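Local structure of ATP-dependent DNA helicase (Mycobacterium smegmatis, 5V9X) at residues Ser169-Leu174 with Ala465-Ala470; Val471-Pro476 with Gly537-Ala542; Leu790-Arg793 with Lys797-Pro800. The protein couples ATP hydrolysis to 3'-to-5' movement along single-stranded DNA and probably unwinds RNA:DNA hybrids as a bacterial Lhr-family helicase. One frame throughout, in Å; residues are numbered along the deposited sequence.

Interaction 1 of 3, residues Ser169-Leu174 with Ala465-Ala470; sequences SLFLML and AQHTVA. With nucleotides of chain B.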
loop_
_atom_site.group_PDB
_atom_site.type_symbol
_atom_site.label_atom_id
_atom_site.label_comp_id
_atom_site.label_asym_id
_atom_site.label_seq_id
_atom_site.Cartn_x
_atom_site.Cartn_y
_atom_site.Cartn_z
ATOM N N SER A 169 -6.073 -1.196 -16.069
ATOM C CA SER A 169 -6.204 -1.134 -17.521
ATOM C C SER A 169 -6.354 -2.522 -18.130
ATOM O O SER A 169 -7.062 -2.688 -19.130
ATOM C CB SER A 169 -5.011 -0.404 -18.130
ATOM O OG SER A 169 -5.177 0.999 -18.030
ATOM N N LEU A 170 -5.696 -3.530 -17.551
ATOM C CA LEU A 170 -5.943 -4.903 -17.981
ATOM C C LEU A 170 -7.414 -5.257 -17.830
ATOM O O LEU A 170 -7.991 -5.940 -18.684
ATOM C CB LEU A 170 -5.078 -5.879 -17.184
ATOM C CG LEU A 170 -5.289 -7.354 -17.541
ATOM C CD1 LEU A 170 -4.924 -7.601 -18.999
ATOM C CD2 LEU A 170 -4.496 -8.271 -16.620
ATOM N N PHE A 171 -8.037 -4.785 -16.750
ATOM C CA PHE A 171 -9.470 -4.977 -16.559
ATOM C C PHE A 171 -10.265 -4.338 -17.691
ATOM O O PHE A 171 -11.240 -4.921 -18.182
ATOM C CB PHE A 171 -9.873 -4.395 -15.204
ATOM C CG PHE A 171 -11.325 -4.567 -14.861
ATOM C CD1 PHE A 171 -11.809 -5.790 -14.424
ATOM C CD2 PHE A 171 -12.196 -3.491 -14.932
ATOM C CE1 PHE A 171 -13.138 -5.940 -14.086
ATOM C CE2 PHE A 171 -13.525 -3.638 -14.596
ATOM C CZ PHE A 171 -13.996 -4.862 -14.172
ATOM N N LEU A 172 -9.851 -3.145 -18.130
ATOM C CA LEU A 172 -10.579 -2.447 -19.186
ATOM C C LEU A 172 -10.480 -3.190 -20.513
ATOM O O LEU A 172 -11.480 -3.328 -21.228
ATOM C CB LEU A 172 -10.051 -1.020 -19.330
ATOM C CG LEU A 172 -10.140 -0.159 -18.068
ATOM C CD1 LEU A 172 -9.547 1.225 -18.302
ATOM C CD2 LEU A 172 -11.578 -0.056 -17.596
ATOM N N MET A 173 -9.287 -3.676 -20.858
ATOM C CA MET A 173 -9.126 -4.391 -22.119
ATOM C C MET A 173 -9.916 -5.694 -22.117
ATOM O O MET A 173 -10.482 -6.086 -23.143
ATOM C CB MET A 173 -7.648 -4.657 -22.383
ATOM C CG MET A 173 -6.803 -3.400 -22.450
ATOM S SD MET A 173 -5.104 -3.758 -22.909
ATOM C CE MET A 173 -5.351 -4.464 -24.541
ATOM N N LEU A 174 -9.962 -6.379 -20.973
ATOM C CA LEU A 174 -10.740 -7.607 -20.868
ATOM C C LEU A 174 -12.240 -7.348 -20.915
ATOM O O LEU A 174 -13.014 -8.285 -21.145
ATOM C CB LEU A 174 -10.379 -8.344 -19.579
ATOM C CG LEU A 174 -8.960 -8.906 -19.524
ATOM C CD1 LEU A 174 -8.590 -9.277 -18.098
ATOM C CD2 LEU A 174 -8.833 -10.105 -20.445
ATOM N N ALA A 465 -18.541 -9.026 -7.415
ATOM C CA ALA A 465 -19.701 -8.419 -8.061
ATOM C C ALA A 465 -19.289 -7.524 -9.222
ATOM O O ALA A 465 -19.941 -7.517 -10.273
ATOM C CB ALA A 465 -20.514 -7.627 -7.036
ATOM N N GLN A 466 -18.202 -6.767 -9.057
ATOM C CA GLN A 466 -17.746 -5.886 -10.128
ATOM C C GLN A 466 -17.315 -6.689 -11.350
ATOM O O GLN A 466 -17.731 -6.392 -12.477
ATOM C CB GLN A 466 -16.603 -5.000 -9.629
ATOM C CG GLN A 466 -16.031 -4.081 -10.697
ATOM C CD GLN A 466 -14.931 -3.179 -10.172
ATOM O OE1 GLN A 466 -13.901 -2.993 -10.822
ATOM N NE2 GLN A 466 -15.148 -2.606 -8.992
ATOM N N HIS A 467 -16.480 -7.714 -11.147
ATOM C CA HIS A 467 -16.076 -8.567 -12.260
ATOM C C HIS A 467 -17.278 -9.263 -12.883
ATOM O O HIS A 467 -17.323 -9.463 -14.101
ATOM C CB HIS A 467 -15.044 -9.595 -11.793
ATOM C CG HIS A 467 -13.632 -9.096 -11.823
ATOM N ND1 HIS A 467 -12.773 -9.357 -12.868
ATOM C CD2 HIS A 467 -12.929 -8.351 -10.938
ATOM C CE1 HIS A 467 -11.603 -8.793 -12.628
ATOM N NE2 HIS A 467 -11.671 -8.176 -11.461
ATOM N N THR A 468 -18.266 -9.629 -12.062
ATOM C CA THR A 468 -19.437 -10.331 -12.578
ATOM C C THR A 468 -20.201 -9.471 -13.578
ATOM O O THR A 468 -20.699 -9.978 -14.590
ATOM C CB THR A 468 -20.348 -10.755 -11.426
ATOM O OG1 THR A 468 -19.622 -11.603 -10.527
ATOM C CG2 THR A 468 -21.550 -11.513 -11.955
ATOM N N VAL A 469 -20.301 -8.166 -13.317
ATOM C CA VAL A 469 -20.891 -7.268 -14.303
ATOM C C VAL A 469 -20.003 -7.181 -15.537
ATOM O O VAL A 469 -20.494 -7.133 -16.671
ATOM C CB VAL A 469 -21.140 -5.878 -13.686
ATOM C CG1 VAL A 469 -21.716 -4.924 -14.728
ATOM C CG2 VAL A 469 -22.069 -5.985 -12.488
ATOM N N ALA A 470 -18.683 -7.184 -15.339
ATOM C CA ALA A 470 -17.755 -6.969 -16.442
ATOM C C ALA A 470 -17.601 -8.209 -17.317
ATOM O O ALA A 470 -17.512 -8.092 -18.544
ATOM C CB ALA A 470 -16.395 -6.536 -15.901
ATOM P P DC B 10 -4.410 3.334 -15.054
ATOM O OP1 DC B 10 -4.476 2.068 -15.818
ATOM O OP2 DC B 10 -3.420 4.372 -15.417
ATOM O "O5'" DC B 10 -5.841 4.035 -15.093
ATOM C "C5'" DC B 10 -7.011 3.257 -14.986
ATOM C "C4'" DC B 10 -8.232 4.150 -14.981
ATOM O "O4'" DC B 10 -8.365 4.783 -13.687
ATOM C "C3'" DC B 10 -8.197 5.287 -16.010
ATOM O "O3'" DC B 10 -9.335 5.222 -16.833
ATOM C "C2'" DC B 10 -8.196 6.562 -15.161
ATOM C "C1'" DC B 10 -8.855 6.082 -13.882
ATOM N N1 DC B 10 -8.517 6.907 -12.692
ATOM C C2 DC B 10 -9.520 7.231 -11.776
ATOM O O2 DC B 10 -10.669 6.814 -11.972
ATOM N N3 DC B 10 -9.204 7.989 -10.695
ATOM C C4 DC B 10 -7.950 8.415 -10.525
ATOM N N4 DC B 10 -7.683 9.161 -9.448
ATOM C C5 DC B 10 -6.914 8.096 -11.453
ATOM C C6 DC B 10 -7.239 7.348 -12.511
#

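Interaction 2 of 3, residues Val471-Pro476 with Gly537-Ala542; sequences VAALEP and GAQRLA. With nucleotides of chain B.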
loop_
_atom_site.group_PDB
_atom_site.type_symbol
_atom_site.label_atom_id
_atom_site.label_comp_id
_atom_site.label_asym_id
_atom_site.label_seq_id
_atom_site.Cartn_x
_atom_site.Cartn_y
_atom_site.Cartn_z
ATOM N N VAL A 471 -17.557 -9.397 -16.708
ATOM C CA VAL A 471 -17.388 -10.616 -17.491
ATOM C C VAL A 471 -18.612 -10.868 -18.362
ATOM O O VAL A 471 -18.504 -11.469 -19.437
ATOM C CB VAL A 471 -17.088 -11.814 -16.567
ATOM C CG1 VAL A 471 -18.281 -12.117 -15.668
ATOM C CG2 VAL A 471 -16.699 -13.041 -17.381
ATOM N N ALA A 472 -19.784 -10.404 -17.932
ATOM C CA ALA A 472 -21.024 -10.598 -18.670
ATOM C C ALA A 472 -21.487 -9.333 -19.381
ATOM O O ALA A 472 -22.635 -9.276 -19.834
ATOM C CB ALA A 472 -22.122 -11.102 -17.733
ATOM N N ALA A 473 -20.628 -8.319 -19.490
ATOM C CA ALA A 473 -21.027 -7.072 -20.133
ATOM C C ALA A 473 -21.033 -7.184 -21.650
ATOM O O ALA A 473 -21.771 -6.451 -22.320
ATOM C CB ALA A 473 -20.104 -5.936 -19.697
ATOM N N LEU A 474 -20.229 -8.085 -22.208
ATOM C CA LEU A 474 -20.133 -8.253 -23.651
ATOM C C LEU A 474 -20.840 -9.499 -24.159
ATOM O O LEU A 474 -21.283 -9.517 -25.312
ATOM C CB LEU A 474 -18.663 -8.303 -24.078
ATOM C CG LEU A 474 -17.776 -7.180 -23.542
ATOM C CD1 LEU A 474 -16.323 -7.619 -23.506
ATOM C CD2 LEU A 474 -17.936 -5.925 -24.382
ATOM N N GLU A 475 -20.948 -10.541 -23.333
ATOM C CA GLU A 475 -21.516 -11.822 -23.738
ATOM C C GLU A 475 -22.347 -12.401 -22.599
ATOM O O GLU A 475 -22.259 -11.919 -21.463
ATOM C CB GLU A 475 -20.404 -12.799 -24.134
ATOM C CG GLU A 475 -19.364 -12.221 -25.081
ATOM C CD GLU A 475 -18.688 -13.278 -25.923
ATOM O OE1 GLU A 475 -18.313 -14.335 -25.372
ATOM O OE2 GLU A 475 -18.545 -13.055 -27.144
ATOM N N PRO A 476 -23.176 -13.415 -22.856
ATOM C CA PRO A 476 -23.820 -14.135 -21.750
ATOM C C PRO A 476 -22.879 -15.197 -21.197
ATOM O O PRO A 476 -22.265 -15.955 -21.954
ATOM C CB PRO A 476 -25.055 -14.761 -22.406
ATOM C CG PRO A 476 -24.635 -14.984 -23.815
ATOM C CD PRO A 476 -23.697 -13.850 -24.167
ATOM N N GLY A 537 -25.992 -0.640 -20.647
ATOM C CA GLY A 537 -24.996 0.180 -19.990
ATOM C C GLY A 537 -24.127 -0.530 -18.977
ATOM O O GLY A 537 -23.403 0.142 -18.234
ATOM N N ALA A 538 -24.170 -1.862 -18.918
ATOM C CA ALA A 538 -23.348 -2.580 -17.950
ATOM C C ALA A 538 -21.866 -2.377 -18.229
ATOM O O ALA A 538 -21.079 -2.135 -17.306
ATOM C CB ALA A 538 -23.699 -4.066 -17.960
ATOM N N GLN A 539 -21.465 -2.465 -19.500
ATOM C CA GLN A 539 -20.060 -2.280 -19.848
ATOM C C GLN A 539 -19.585 -0.880 -19.489
ATOM O O GLN A 539 -18.536 -0.711 -18.858
ATOM C CB GLN A 539 -19.843 -2.550 -21.336
ATOM C CG GLN A 539 -18.392 -2.465 -21.760
ATOM C CD GLN A 539 -18.232 -2.238 -23.246
ATOM O OE1 GLN A 539 -19.120 -1.691 -23.901
ATOM N NE2 GLN A 539 -17.094 -2.656 -23.790
ATOM N N ARG A 540 -20.349 0.144 -19.887
ATOM C CA ARG A 540 -19.981 1.513 -19.537
ATOM C C ARG A 540 -19.937 1.705 -18.028
ATOM O O ARG A 540 -19.186 2.550 -17.528
ATOM C CB ARG A 540 -20.957 2.505 -20.171
ATOM C CG ARG A 540 -20.451 3.937 -20.167
ATOM C CD ARG A 540 -21.456 4.904 -20.765
ATOM N NE ARG A 540 -20.868 6.225 -20.970
ATOM C CZ ARG A 540 -21.566 7.321 -21.255
ATOM N NH1 ARG A 540 -22.887 7.261 -21.363
ATOM N NH2 ARG A 540 -20.943 8.479 -21.427
ATOM N N LEU A 541 -20.727 0.925 -17.288
ATOM C CA LEU A 541 -20.685 0.995 -15.833
ATOM C C LEU A 541 -19.406 0.373 -15.284
ATOM O O LEU A 541 -18.797 0.912 -14.352
ATOM C CB LEU A 541 -21.909 0.299 -15.248
ATOM C CG LEU A 541 -21.865 0.068 -13.741
ATOM C CD1 LEU A 541 -21.892 1.389 -12.995
ATOM C CD2 LEU A 541 -23.022 -0.807 -13.326
ATOM N N ALA A 542 -18.983 -0.760 -15.849
ATOM C CA ALA A 542 -17.801 -1.442 -15.333
ATOM C C ALA A 542 -16.525 -0.693 -15.696
ATOM O O ALA A 542 -15.609 -0.583 -14.873
ATOM C CB ALA A 542 -17.749 -2.876 -15.859
ATOM P P DG B 12 -11.286 1.932 -22.635
ATOM O OP1 DG B 12 -10.439 0.751 -22.361
ATOM O OP2 DG B 12 -10.701 3.135 -23.270
ATOM O "O5'" DG B 12 -12.515 1.449 -23.517
ATOM C "C5'" DG B 12 -13.482 0.597 -22.945
ATOM C "C4'" DG B 12 -14.791 0.714 -23.686
ATOM O "O4'" DG B 12 -15.292 2.063 -23.558
ATOM C "C3'" DG B 12 -14.697 0.417 -25.181
ATOM O "O3'" DG B 12 -15.630 -0.586 -25.520
ATOM C "C2'" DG B 12 -15.015 1.754 -25.862
ATOM C "C1'" DG B 12 -15.788 2.510 -24.793
ATOM N N9 DG B 12 -15.590 3.954 -24.852
ATOM C C8 DG B 12 -14.412 4.616 -25.102
ATOM N N7 DG B 12 -14.532 5.915 -25.085
ATOM C C5 DG B 12 -15.875 6.128 -24.801
ATOM C C6 DG B 12 -16.595 7.338 -24.655
ATOM O O6 DG B 12 -16.173 8.498 -24.752
ATOM N N1 DG B 12 -17.939 7.107 -24.370
ATOM C C2 DG B 12 -18.514 5.863 -24.241
ATOM N N2 DG B 12 -19.827 5.842 -23.963
ATOM N N3 DG B 12 -17.850 4.722 -24.374
ATOM C C4 DG B 12 -16.540 4.930 -24.653
ATOM P P DA B 13 -15.553 -1.328 -26.942
ATOM O OP1 DA B 13 -15.542 -2.784 -26.682
ATOM O OP2 DA B 13 -14.470 -0.718 -27.743
ATOM O "O5'" DA B 13 -16.939 -0.938 -27.625
ATOM C "C5'" DA B 13 -18.084 -0.720 -26.813
ATOM C "C4'" DA B 13 -19.116 0.110 -27.550
ATOM O "O4'" DA B 13 -18.755 1.514 -27.481
ATOM C "C3'" DA B 13 -19.261 -0.215 -29.033
ATOM O "O3'" DA B 13 -20.619 -0.093 -29.418
ATOM C "C2'" DA B 13 -18.391 0.847 -29.698
ATOM C "C1'" DA B 13 -18.620 2.039 -28.786
ATOM N N9 DA B 13 -17.512 2.984 -28.785
ATOM C C8 DA B 13 -16.230 2.752 -29.199
ATOM N N7 DA B 13 -15.439 3.792 -29.080
ATOM C C5 DA B 13 -16.260 4.773 -28.550
ATOM C C6 DA B 13 -16.025 6.113 -28.186
ATOM N N6 DA B 13 -14.836 6.712 -28.313
ATOM N N1 DA B 13 -17.062 6.816 -27.687
ATOM C C2 DA B 13 -18.251 6.212 -27.561
ATOM N N3 DA B 13 -18.591 4.963 -27.867
ATOM C C4 DA B 13 -17.541 4.290 -28.361
ATOM P P DG B 11 -9.216 5.595 -18.390
ATOM O OP1 DG B 11 -7.886 5.143 -18.856
ATOM O OP2 DG B 11 -9.634 7.004 -18.549
ATOM O "O5'" DG B 11 -10.338 4.697 -19.076
ATOM C "C5'" DG B 11 -11.700 4.925 -18.778
ATOM C "C4'" DG B 11 -12.564 3.927 -19.513
ATOM O "O4'" DG B 11 -13.943 4.351 -19.459
ATOM C "C3'" DG B 11 -12.214 3.751 -20.989
ATOM O "O3'" DG B 11 -11.981 2.382 -21.260
ATOM C "C2'" DG B 11 -13.436 4.290 -21.743
ATOM C "C1'" DG B 11 -14.548 4.167 -20.713
ATOM N N9 DG B 11 -15.588 5.178 -20.851
ATOM C C8 DG B 11 -16.917 4.974 -21.141
ATOM N N7 DG B 11 -17.612 6.077 -21.188
ATOM C C5 DG B 11 -16.687 7.074 -20.905
ATOM C C6 DG B 11 -16.853 8.475 -20.816
ATOM O O6 DG B 11 -17.887 9.137 -20.974
ATOM N N1 DG B 11 -15.655 9.118 -20.509
ATOM C C2 DG B 11 -14.450 8.484 -20.314
ATOM N N2 DG B 11 -13.402 9.270 -20.024
ATOM N N3 DG B 11 -14.281 7.172 -20.394
ATOM C C4 DG B 11 -15.438 6.534 -20.692
#

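Interaction 3 of 3, residues Leu790-Arg793 with Lys797-Pro800; sequences LPRR and KRSP. With nucleotides of chain B.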
loop_
_atom_site.group_PDB
_atom_site.type_symbol
_atom_site.label_atom_id
_atom_site.label_comp_id
_atom_site.label_asym_id
_atom_site.label_seq_id
_atom_site.Cartn_x
_atom_site.Cartn_y
_atom_site.Cartn_z
ATOM N N LEU A 790 -24.615 1.370 -6.286
ATOM C CA LEU A 790 -25.141 2.693 -5.983
ATOM C C LEU A 790 -25.582 3.397 -7.262
ATOM O O LEU A 790 -24.886 3.333 -8.277
ATOM C CB LEU A 790 -24.091 3.543 -5.274
ATOM C CG LEU A 790 -23.691 3.160 -3.851
ATOM C CD1 LEU A 790 -22.672 4.151 -3.316
ATOM C CD2 LEU A 790 -24.917 3.101 -2.955
ATOM N N PRO A 791 -26.728 4.078 -7.241
ATOM C CA PRO A 791 -27.120 4.891 -8.400
ATOM C C PRO A 791 -26.194 6.091 -8.544
ATOM O O PRO A 791 -25.920 6.800 -7.574
ATOM C CB PRO A 791 -28.557 5.313 -8.072
ATOM C CG PRO A 791 -28.643 5.235 -6.585
ATOM C CD PRO A 791 -27.738 4.111 -6.169
ATOM N N ARG A 792 -25.700 6.303 -9.758
ATOM C CA ARG A 792 -24.791 7.401 -10.053
ATOM C C ARG A 792 -25.533 8.540 -10.750
ATOM O O ARG A 792 -26.672 8.395 -11.197
ATOM C CB ARG A 792 -23.611 6.910 -10.904
ATOM C CG ARG A 792 -23.981 5.895 -11.976
ATOM C CD ARG A 792 -22.770 5.478 -12.804
ATOM N NE ARG A 792 -21.706 4.890 -11.993
ATOM C CZ ARG A 792 -20.536 4.483 -12.479
ATOM N NH1 ARG A 792 -20.277 4.598 -13.775
ATOM N NH2 ARG A 792 -19.624 3.958 -11.671
ATOM N N ARG A 793 -24.863 9.695 -10.827
ATOM C CA ARG A 793 -25.483 10.885 -11.400
ATOM C C ARG A 793 -25.385 10.913 -12.919
ATOM O O ARG A 793 -26.214 11.551 -13.578
ATOM C CB ARG A 793 -24.841 12.144 -10.818
ATOM C CG ARG A 793 -25.163 12.392 -9.355
ATOM C CD ARG A 793 -25.832 13.744 -9.172
ATOM N NE ARG A 793 -27.185 13.616 -8.638
ATOM C CZ ARG A 793 -28.081 14.596 -8.633
ATOM N NH1 ARG A 793 -27.775 15.782 -9.144
ATOM N NH2 ARG A 793 -29.288 14.389 -8.125
ATOM N N LYS A 797 -19.888 8.159 -15.509
ATOM C CA LYS A 797 -19.100 8.960 -14.583
ATOM C C LYS A 797 -19.362 8.485 -13.163
ATOM O O LYS A 797 -20.520 8.330 -12.762
ATOM C CB LYS A 797 -19.435 10.449 -14.720
ATOM C CG LYS A 797 -18.237 11.367 -14.552
ATOM C CD LYS A 797 -18.581 12.809 -14.896
ATOM C CE LYS A 797 -19.435 13.445 -13.814
ATOM N NZ LYS A 797 -19.779 14.854 -14.146
ATOM N N ARG A 798 -18.289 8.250 -12.413
ATOM C CA ARG A 798 -18.421 7.863 -11.016
ATOM C C ARG A 798 -19.011 9.021 -10.220
ATOM O O ARG A 798 -18.517 10.151 -10.290
ATOM C CB ARG A 798 -17.061 7.454 -10.448
ATOM C CG ARG A 798 -17.133 6.421 -9.338
ATOM C CD ARG A 798 -15.744 5.985 -8.881
ATOM N NE ARG A 798 -14.876 5.636 -10.000
ATOM C CZ ARG A 798 -13.763 6.291 -10.315
ATOM N NH1 ARG A 798 -13.371 7.327 -9.586
ATOM N NH2 ARG A 798 -13.035 5.905 -11.354
ATOM N N SER A 799 -20.073 8.737 -9.472
ATOM C CA SER A 799 -20.800 9.782 -8.768
ATOM C C SER A 799 -19.879 10.514 -7.792
ATOM O O SER A 799 -18.943 9.923 -7.247
ATOM C CB SER A 799 -21.992 9.187 -8.020
ATOM O OG SER A 799 -21.588 8.105 -7.199
ATOM N N PRO A 800 -20.115 11.807 -7.568
ATOM C CA PRO A 800 -19.314 12.546 -6.586
ATOM C C PRO A 800 -19.457 11.953 -5.193
ATOM O O PRO A 800 -20.391 11.207 -4.893
ATOM C CB PRO A 800 -19.886 13.969 -6.654
ATOM C CG PRO A 800 -21.241 13.810 -7.265
ATOM C CD PRO A 800 -21.126 12.661 -8.213
ATOM P P DC B 10 -4.410 3.334 -15.054
ATOM O OP1 DC B 10 -4.476 2.068 -15.818
ATOM O OP2 DC B 10 -3.420 4.372 -15.417
ATOM O "O5'" DC B 10 -5.841 4.035 -15.093
ATOM C "C5'" DC B 10 -7.011 3.257 -14.986
ATOM C "C4'" DC B 10 -8.232 4.150 -14.981
ATOM O "O4'" DC B 10 -8.365 4.783 -13.687
ATOM C "C3'" DC B 10 -8.197 5.287 -16.010
ATOM O "O3'" DC B 10 -9.335 5.222 -16.833
ATOM C "C2'" DC B 10 -8.196 6.562 -15.161
ATOM C "C1'" DC B 10 -8.855 6.082 -13.882
ATOM N N1 DC B 10 -8.517 6.907 -12.692
ATOM C C2 DC B 10 -9.520 7.231 -11.776
ATOM O O2 DC B 10 -10.669 6.814 -11.972
ATOM N N3 DC B 10 -9.204 7.989 -10.695
ATOM C C4 DC B 10 -7.950 8.415 -10.525
ATOM N N4 DC B 10 -7.683 9.161 -9.448
ATOM C C5 DC B 10 -6.914 8.096 -11.453
ATOM C C6 DC B 10 -7.239 7.348 -12.511
#

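Interaction 1 of 3, residues Ser169-Leu174 with Ala465-Ala470
The amide of Gln466, whose OE1 lies 3.8 Å from CZ of Phe171, is gripped at both ends: NE2 is hydrogen-bonded to the backbone carbonyls of Arg786 and Gly547, and OE1 to NE2 of His204. Three bonds on two buried atoms satisfy the amide and fix its rotation. Its plane stands 71° from the phenyl ring, and OE1 comes to that ring obliquely. Phe171 reaches this place because its CG is anti to the backbone N (chi1 -178°), which sends the ring outward from helix 167-174 to helix 461-471. There it meets His467 in a T-shaped stack. The phenyl supplies the edge and the imidazole the face, with CE1 of Phe171 over the centre of the His467 ring, the two centroids 4.8 Å apart and the planes at 73°. The methyl of Ala470, one helical turn on from Gln466, completes the set by packing on CZ of Phe171. Phe171 thus bridges two domains: helix 167-174 follows strand 162-165 of the parallel sheet in the first RecA-like helicase domain, while helix 461-471 belongs to the winged-helix region. The axes of the two short segments approach no closer than 11.3 Å, and Phe171 spans most of that distance. On helix 200-213, His204 also presents its ring to both Phe171 and His467. Away from this interface, Ser169 OG donates a 2.6 Å hydrogen bond to OP1 of DC10 of chain B.

Interaction 2 of 3, residues Val471-Pro476 with Gly537-Ala542
Gln539 packs against Ala473 and Leu474, a meeting within the winged-helix region between the loop that follows helix 461-471 and the start of helix 538-543. Gly537 is the N-cap of that helix, and its carbonyl O accepts the amide of Leu541. The backbones come nearest at Ala473 and Gln539, with CA atoms 4.9 Å apart, an approach consistent with the small methyl of Ala473, which rests against the helix between Ala538 and Gln539. Followed outward, Gln539 begins with CB, 3.8 Å from CB of Ala473. With CG anti to the backbone N (chi1 -176°) and the chain extended beyond it, the side chain runs past the loop to the DNA. CD2 of Leu474 lies 3.4 Å from NE2 of Gln539 and also borders its CD, the two side chains crossing at a slant. At the tip, OE1 approaches C5' of DA13 of chain B. NE2 donates a long 3.3 Å hydrogen bond to OP1 of the same nucleotide, lies in close contact with O3' of DG12 of chain B at 3.1 Å, and is also hydrogen-bonded to the carbonyl O of Thr175. One amide nitrogen thereby ties the winged-helix region both to the tracking strand and to Thr175 of the first helicase domain. The next residue, Arg540, points away from the loop, and its extended chain carries the guanidinium to a guanine base. Its NH2 donates to O6 of DG11 of chain B at 3.2 Å, nearly straight at 166°, and its NE to N7 at 3.3 Å and 164°, a two-pronged grip on the Hoogsteen edge of guanine. Over one face of the same guanidinium, 3.1 Å above its plane and offset toward the rim, sits N2 of DG12 of chain B.

Interaction 3 of 3, residues Leu790-Arg793 with Lys797-Pro800
Arg792 carries its CG between the backbone N and the carbonyl carbon (chi1 39°) and bends again at chi3 (59°), which folds the side chain back over the loop and brings CD to 3.6 Å from the carbonyl O of Lys797. Lys797 O lies 3.5 Å off the guanidinium plane, offset toward the rim, with CA of Arg798 over the same face. NH1 of Arg792 bonds instead to Thr544 OG1 and Pro795 O. Nearer the backbone, CB of Ser799 lies 3.9 Å from CA of Arg792, and Arg793 CG meets CD of Pro800, the N-cap of helix 801-815. The loop joining helices 774-786 and 801-815 is thus doubled back on itself in the C-terminal region. Arg798 turns the other way, with its CB pointing from the contact. Its NH2 donates a 2.6 Å bond at 165° to O2 of DC10 of chain B, which sits in the guanidinium plane, while NE makes a weak bond to Ser545 O. Arg792 thus packs across the loop, while Arg798 meets the DNA. Since O2 is common to cytosine and thymine, this bond alone would not tell one pyrimidine from the other.

How the interactions relate
Along the chain the three contacts come in series, but in space they gather on one side of the molecule along the bound strand. Interactions 1 and 2 are neighbours, their centres 8 Å apart: helix 461-471 serves the first and runs into the loop of the second, and Ala470 packs on Ala542 of helix 538-543. Interaction 3 lies about 17 Å from interaction 2, measured between centres, yet touches it where Leu541 CD1 meets Arg792 CZ; interaction 1 does not reach it. The first helicase domain, the winged-helix region and the C-terminal region thus come together around consecutive nucleotides DC10 to DA13 of chain B, consistent with a shared binding path for the tracking strand.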